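Local coordinates for protein methyl-accepting chemotaxis sensory transducer (Anaeromyxobacter dehalogenans, PDB 4K08) that probably senses small molecules in the periplasm through a PAS-like Cache domain and passes the signal on to the chemotaxis machinery, at residues L50-D53 against Y57-V60; P65-H70 against P74-Q79. All coordinates share one frame; numbering follows the deposited sequence.

Interaction 1 of 2, residues L50-D53 against Y57-V60; sequences LRYD and YFWV. With ACT (acetate ion), chain C.
Y52 and F58 meet because their first torsions carry both rings toward each other across the two segments: Y52 CG sits between its backbone N and carbonyl carbon (chi1 59°), whereas F58 CG is anti to its carbonyl carbon (chi1 -60°). The side chains cross at about a right angle, and Y52 CD1 and CE1 both come against F58 CZ, with Y52 CE1 3.9 Å from it. Their planes stand 43° apart, so the pair is an oblique aromatic contact. At the edge of the F58 ring, near its plane, L50 CB approaches CE2 at 4.2 Å. Residues L21, A18 and L14 of helix 5-30 pack on this cluster, while the Y52 hydroxyl is hydrogen-bonded to S139.

R51 behaves differently. Bent at chi2, it lays CD against Y57 CB at 3.6 Å and returns NH1 to L50 O, 2.9 Å away; that nitrogen lies well above the carbonyl plane, and it also bonds to R48 O. A water lies 2.7 Å from L50 O, to which it can donate, and accepts from the backbone N of F58. This single water bridges the two backbones, between which no direct hydrogen bond forms.

Beyond the loop, Y57 OH donates to acetate O at 2.5 Å, with that oxygen at the edge of the Y57 ring, near its plane. The acetate methyl lies 3.5 Å above the W59 ring, over its centre, a CH-pi arrangement. Y110, H70 and K123 complete the grip on the acetate, which probably came from the crystallisation liquor. A pocket of aromatic residues with a histidine and a lysine, beside the central antiparallel sheet, is consistent with the ligand-binding site of a PAS-like Cache sensor domain.

Interaction 2 of 2, residues P65-H70 against P74-Q79; sequences PRMVMH and PQLDGQ. With ACT (acetate ion), chain C.
R66 NH1 reaches G78 O at 2.7 Å, but the bond is bent (142° at the hydrogen) and the oxygen is tilted from the guanidinium plane. Next to it, M67 N donates to Q79 O at 3.0 Å and M67 O accepts from G78 N, gripping M67 by both backbone polar groups. D77 turns its OD1 syn lone pair to H70 N, 3.0 Å away, while its OD2 and H70 O share a water. M67, a selenomethionine bent at chi2 and chi3, brings CE to 3.9 Å from L76 CD1. The backbone bonds of M67 fasten a type II beta turn, L76 to Q79, with G78 at positive phi, to strand 67-69, one edge strand of the Cache sheet, where V68 and M69 form a classic beta bulge facing V60.

E64 holds R66 NE in a salt bridge; an alanine in place of R66 would probably leave both that carboxylate and G78 O without their guanidinium partner. Farther out, F93 of helix 92-103 packs on M67. H70 has its ND1 bonded to N73 N, which orients the ring and directs NE2 to acetate O at 2.7 Å, in a nearly straight bond.

Following the chain from its N terminus, helix 36-49 ends just before interaction 1, which closes the short loop 54-56 and leads into strand 59-62. Only after that contact is complete does interaction 2 begin, closing 71-73 behind strand 67-69. The two are thus in series, neither nested nor crossed, with centres about 15 Å apart. They are nevertheless joined: V60 N lies 2.8 Å from M69 O in a probable hydrogen bond between neighbouring strands, and the rings of Y57 and H70 meet. Interaction 1 ties the loop that follows helix 36-49 to the start of strand 59-62, interaction 2 ties the sheet margin to the following loop, and both reach the same acetate.

Interaction 1 of 2, residues L50-D53 against Y57-V60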
loop_
_atom_site.group_PDB
_atom_site.type_symbol
_atom_site.label_atom_id
_atom_site.label_comp_id
_atom_site.label_asym_id
_atom_site.label_seq_id
_atom_site.Cartn_x
_atom_site.Cartn_y
_atom_site.Cartn_z
ATOM N N LEU A 50 -11.040 -1.355 5.723
ATOM C CA LEU A 50 -11.369 -0.073 5.075
ATOM C C LEU A 50 -11.419 -0.167 3.536
ATOM O O LEU A 50 -10.604 -0.874 2.917
ATOM C CB LEU A 50 -10.324 0.997 5.477
ATOM C CG LEU A 50 -10.427 1.482 6.953
ATOM C CD1 LEU A 50 -9.150 2.243 7.378
ATOM C CD2 LEU A 50 -11.727 2.349 7.192
ATOM N N ARG A 51 -12.328 0.596 2.952
ATOM C CA ARG A 51 -12.380 0.854 1.512
ATOM C C ARG A 51 -12.716 2.331 1.369
ATOM O O ARG A 51 -13.228 2.935 2.303
ATOM C CB ARG A 51 -13.478 -0.011 0.857
ATOM C CG ARG A 51 -13.214 -1.520 0.945
ATOM C CD ARG A 51 -11.864 -1.928 0.078
ATOM N NE ARG A 51 -11.830 -3.385 -0.012
ATOM C CZ ARG A 51 -11.497 -4.166 1.022
ATOM N NH1 ARG A 51 -11.082 -3.595 2.170
ATOM N NH2 ARG A 51 -11.531 -5.499 0.922
ATOM N N TYR A 52 -12.443 2.928 0.228
ATOM C CA TYR A 52 -12.971 4.266 -0.026
ATOM C C TYR A 52 -13.501 4.344 -1.443
ATOM O O TYR A 52 -13.125 3.501 -2.310
ATOM C CB TYR A 52 -11.929 5.376 0.200
ATOM C CG TYR A 52 -10.654 5.311 -0.646
ATOM C CD1 TYR A 52 -9.584 4.479 -0.280
ATOM C CD2 TYR A 52 -10.517 6.086 -1.801
ATOM C CE1 TYR A 52 -8.374 4.432 -1.054
ATOM C CE2 TYR A 52 -9.349 6.034 -2.575
ATOM C CZ TYR A 52 -8.287 5.205 -2.196
ATOM O OH TYR A 52 -7.154 5.165 -2.972
ATOM N N ASP A 53 -14.359 5.346 -1.670
ATOM C CA ASP A 53 -14.910 5.627 -3.016
ATOM C C ASP A 53 -15.424 4.329 -3.580
ATOM O O ASP A 53 -15.179 4.029 -4.762
ATOM C CB ASP A 53 -13.862 6.233 -3.993
ATOM C CG ASP A 53 -13.414 7.658 -3.589
ATOM O OD1 ASP A 53 -14.058 8.282 -2.732
ATOM O OD2 ASP A 53 -12.389 8.170 -4.084
ATOM N N TYR A 57 -8.848 0.352 -2.283
ATOM C CA TYR A 57 -8.330 -0.350 -1.094
ATOM C C TYR A 57 -6.846 -0.045 -0.817
ATOM O O TYR A 57 -6.135 0.544 -1.676
ATOM C CB TYR A 57 -8.523 -1.851 -1.295
ATOM C CG TYR A 57 -7.648 -2.355 -2.449
ATOM C CD1 TYR A 57 -6.321 -2.745 -2.233
ATOM C CD2 TYR A 57 -8.175 -2.432 -3.752
ATOM C CE1 TYR A 57 -5.500 -3.185 -3.324
ATOM C CE2 TYR A 57 -7.392 -2.884 -4.832
ATOM C CZ TYR A 57 -6.060 -3.253 -4.611
ATOM O OH TYR A 57 -5.338 -3.684 -5.697
ATOM N N PHE A 58 -6.373 -0.485 0.359
ATOM C CA PHE A 58 -4.981 -0.285 0.792
ATOM C C PHE A 58 -4.300 -1.652 0.828
ATOM O O PHE A 58 -4.977 -2.617 1.099
ATOM C CB PHE A 58 -4.923 0.314 2.223
ATOM C CG PHE A 58 -5.610 1.661 2.352
ATOM C CD1 PHE A 58 -4.971 2.832 1.941
ATOM C CD2 PHE A 58 -6.916 1.754 2.848
ATOM C CE1 PHE A 58 -5.625 4.067 2.031
ATOM C CE2 PHE A 58 -7.556 2.962 2.958
ATOM C CZ PHE A 58 -6.915 4.133 2.543
ATOM N N TRP A 59 -2.976 -1.735 0.652
ATOM C CA TRP A 59 -2.261 -2.966 0.954
ATOM C C TRP A 59 -1.007 -2.581 1.731
ATOM O O TRP A 59 -0.609 -1.426 1.759
ATOM C CB TRP A 59 -1.816 -3.726 -0.341
ATOM C CG TRP A 59 -0.650 -2.997 -1.033
ATOM C CD1 TRP A 59 0.724 -3.178 -0.809
ATOM C CD2 TRP A 59 -0.749 -1.944 -2.008
ATOM N NE1 TRP A 59 1.453 -2.326 -1.619
ATOM C CE2 TRP A 59 0.594 -1.525 -2.322
ATOM C CE3 TRP A 59 -1.823 -1.299 -2.637
ATOM C CZ2 TRP A 59 0.871 -0.515 -3.252
ATOM C CZ3 TRP A 59 -1.535 -0.270 -3.599
ATOM C CH2 TRP A 59 -0.201 0.103 -3.884
ATOM N N VAL A 60 -0.378 -3.567 2.352
ATOM C CA VAL A 60 0.851 -3.345 3.059
ATOM C C VAL A 60 1.858 -4.388 2.594
ATOM O O VAL A 60 1.557 -5.588 2.573
ATOM C CB VAL A 60 0.664 -3.488 4.595
ATOM C CG1 VAL A 60 2.061 -3.308 5.292
ATOM C CG2 VAL A 60 -0.399 -2.489 5.124
HETATM C C ACT C . -1.893 -3.198 -5.731
HETATM O O ACT C . -2.880 -3.902 -5.296
HETATM O OXT ACT C . -2.140 -2.218 -6.480
HETATM C CH3 ACT C . -0.424 -3.474 -5.381
HETATM O O HOH W 1 -8.105 -1.710 2.164
#

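Interaction 2 of 2, residues P65-H70 against P74-Q79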
loop_
_atom_site.group_PDB
_atom_site.type_symbol
_atom_site.label_atom_id
_atom_site.label_comp_id
_atom_site.label_asym_id
_atom_site.label_seq_id
_atom_site.Cartn_x
_atom_site.Cartn_y
_atom_site.Cartn_z
ATOM N N PRO A 65 11.008 -7.073 -0.881
ATOM C CA PRO A 65 9.614 -6.894 -0.408
ATOM C C PRO A 65 8.880 -8.204 -0.280
ATOM O O PRO A 65 9.050 -9.100 -1.089
ATOM C CB PRO A 65 8.941 -6.039 -1.496
ATOM C CG PRO A 65 9.696 -6.420 -2.826
ATOM C CD PRO A 65 11.165 -6.812 -2.335
ATOM N N ARG A 66 8.051 -8.300 0.764
ATOM C CA ARG A 66 7.230 -9.453 1.002
ATOM C C ARG A 66 5.824 -8.916 1.399
ATOM O O ARG A 66 5.728 -7.888 2.082
ATOM C CB ARG A 66 7.829 -10.317 2.130
ATOM C CG ARG A 66 7.037 -11.619 2.506
ATOM C CD ARG A 66 7.918 -12.557 3.467
ATOM N NE ARG A 66 9.129 -13.069 2.788
ATOM C CZ ARG A 66 9.188 -14.237 2.151
ATOM N NH1 ARG A 66 8.114 -15.023 2.085
ATOM N NH2 ARG A 66 10.331 -14.655 1.587
HETATM N N MSE A 67 4.769 -9.588 0.956
HETATM C CA MSE A 67 3.416 -9.066 1.222
HETATM C C MSE A 67 3.094 -9.295 2.720
HETATM O O MSE A 67 3.252 -10.416 3.239
HETATM C CB MSE A 67 2.351 -9.743 0.379
HETATM C CG MSE A 67 0.982 -9.067 0.537
HETATM SE SE MSE A 67 1.001 -7.254 -0.271
HETATM C CE MSE A 67 0.908 -7.697 -2.148
ATOM N N VAL A 68 2.645 -8.225 3.381
ATOM C CA VAL A 68 2.131 -8.308 4.763
ATOM C C VAL A 68 0.609 -8.530 4.756
ATOM O O VAL A 68 0.146 -9.470 5.400
ATOM C CB VAL A 68 2.476 -7.050 5.586
ATOM C CG1 VAL A 68 1.903 -7.132 7.051
ATOM C CG2 VAL A 68 4.001 -6.863 5.651
HETATM N N MSE A 69 -0.137 -7.683 4.032
HETATM C CA MSE A 69 -1.600 -7.769 3.942
HETATM C C MSE A 69 -2.098 -7.143 2.655
HETATM O O MSE A 69 -1.919 -5.936 2.436
HETATM C CB MSE A 69 -2.276 -7.029 5.124
HETATM C CG MSE A 69 -3.733 -7.397 5.367
HETATM SE SE MSE A 69 -4.949 -6.530 4.069
HETATM C CE MSE A 69 -4.397 -4.725 4.501
ATOM N N HIS A 70 -2.754 -7.973 1.843
ATOM C CA HIS A 70 -3.398 -7.523 0.625
ATOM C C HIS A 70 -4.861 -7.965 0.716
ATOM O O HIS A 70 -5.146 -9.142 0.826
ATOM C CB HIS A 70 -2.731 -8.095 -0.647
ATOM C CG HIS A 70 -3.058 -7.304 -1.879
ATOM N ND1 HIS A 70 -4.327 -7.295 -2.447
ATOM C CD2 HIS A 70 -2.303 -6.459 -2.622
ATOM C CE1 HIS A 70 -4.323 -6.494 -3.503
ATOM N NE2 HIS A 70 -3.123 -5.944 -3.615
ATOM N N PRO A 74 -5.565 -11.728 -1.304
ATOM C CA PRO A 74 -4.955 -12.206 -0.038
ATOM C C PRO A 74 -4.093 -13.440 -0.243
ATOM O O PRO A 74 -3.239 -13.694 0.598
ATOM C CB PRO A 74 -6.180 -12.567 0.855
ATOM C CG PRO A 74 -7.347 -12.833 -0.152
ATOM C CD PRO A 74 -7.046 -11.796 -1.282
ATOM N N GLN A 75 -4.273 -14.191 -1.336
ATOM C CA GLN A 75 -3.307 -15.274 -1.609
ATOM C C GLN A 75 -1.842 -14.782 -1.706
ATOM O O GLN A 75 -0.923 -15.598 -1.652
ATOM C CB GLN A 75 -3.659 -16.088 -2.857
ATOM C CG GLN A 75 -4.983 -16.874 -2.731
ATOM N N LEU A 76 -1.608 -13.478 -1.873
ATOM C CA LEU A 76 -0.227 -12.982 -1.875
ATOM C C LEU A 76 0.371 -12.839 -0.434
ATOM O O LEU A 76 1.562 -12.545 -0.280
ATOM C CB LEU A 76 -0.158 -11.618 -2.525
ATOM C CG LEU A 76 -0.491 -11.663 -4.067
ATOM C CD1 LEU A 76 -0.613 -10.247 -4.626
ATOM C CD2 LEU A 76 0.575 -12.483 -4.847
ATOM N N ASP A 77 -0.485 -12.936 0.582
ATOM C CA ASP A 77 -0.026 -12.675 1.963
ATOM C C ASP A 77 1.192 -13.537 2.316
ATOM O O ASP A 77 1.165 -14.734 2.091
ATOM C CB ASP A 77 -1.155 -12.927 2.994
ATOM C CG ASP A 77 -2.258 -11.879 2.924
ATOM O OD1 ASP A 77 -2.035 -10.844 2.252
ATOM O OD2 ASP A 77 -3.326 -12.075 3.564
ATOM N N GLY A 78 2.259 -12.918 2.815
ATOM C CA GLY A 78 3.465 -13.646 3.183
ATOM C C GLY A 78 4.353 -14.076 2.001
ATOM O O GLY A 78 5.444 -14.616 2.210
ATOM N N GLN A 79 3.898 -13.839 0.762
ATOM C CA GLN A 79 4.709 -14.216 -0.424
ATOM C C GLN A 79 5.862 -13.219 -0.705
ATOM O O GLN A 79 5.715 -11.993 -0.584
ATOM C CB GLN A 79 3.834 -14.374 -1.677
ATOM C CG GLN A 79 2.751 -15.478 -1.566
ATOM C CD GLN A 79 3.349 -16.892 -1.428
ATOM O OE1 GLN A 79 4.426 -17.176 -1.973
ATOM N NE2 GLN A 79 2.655 -17.780 -0.693
HETATM C C ACT C . -1.893 -3.198 -5.731
HETATM O O ACT C . -2.880 -3.902 -5.296
HETATM O OXT ACT C . -2.140 -2.218 -6.480
HETATM C CH3 ACT C . -0.424 -3.474 -5.381
HETATM O O HOH W 2 -5.030 -10.036 3.465
#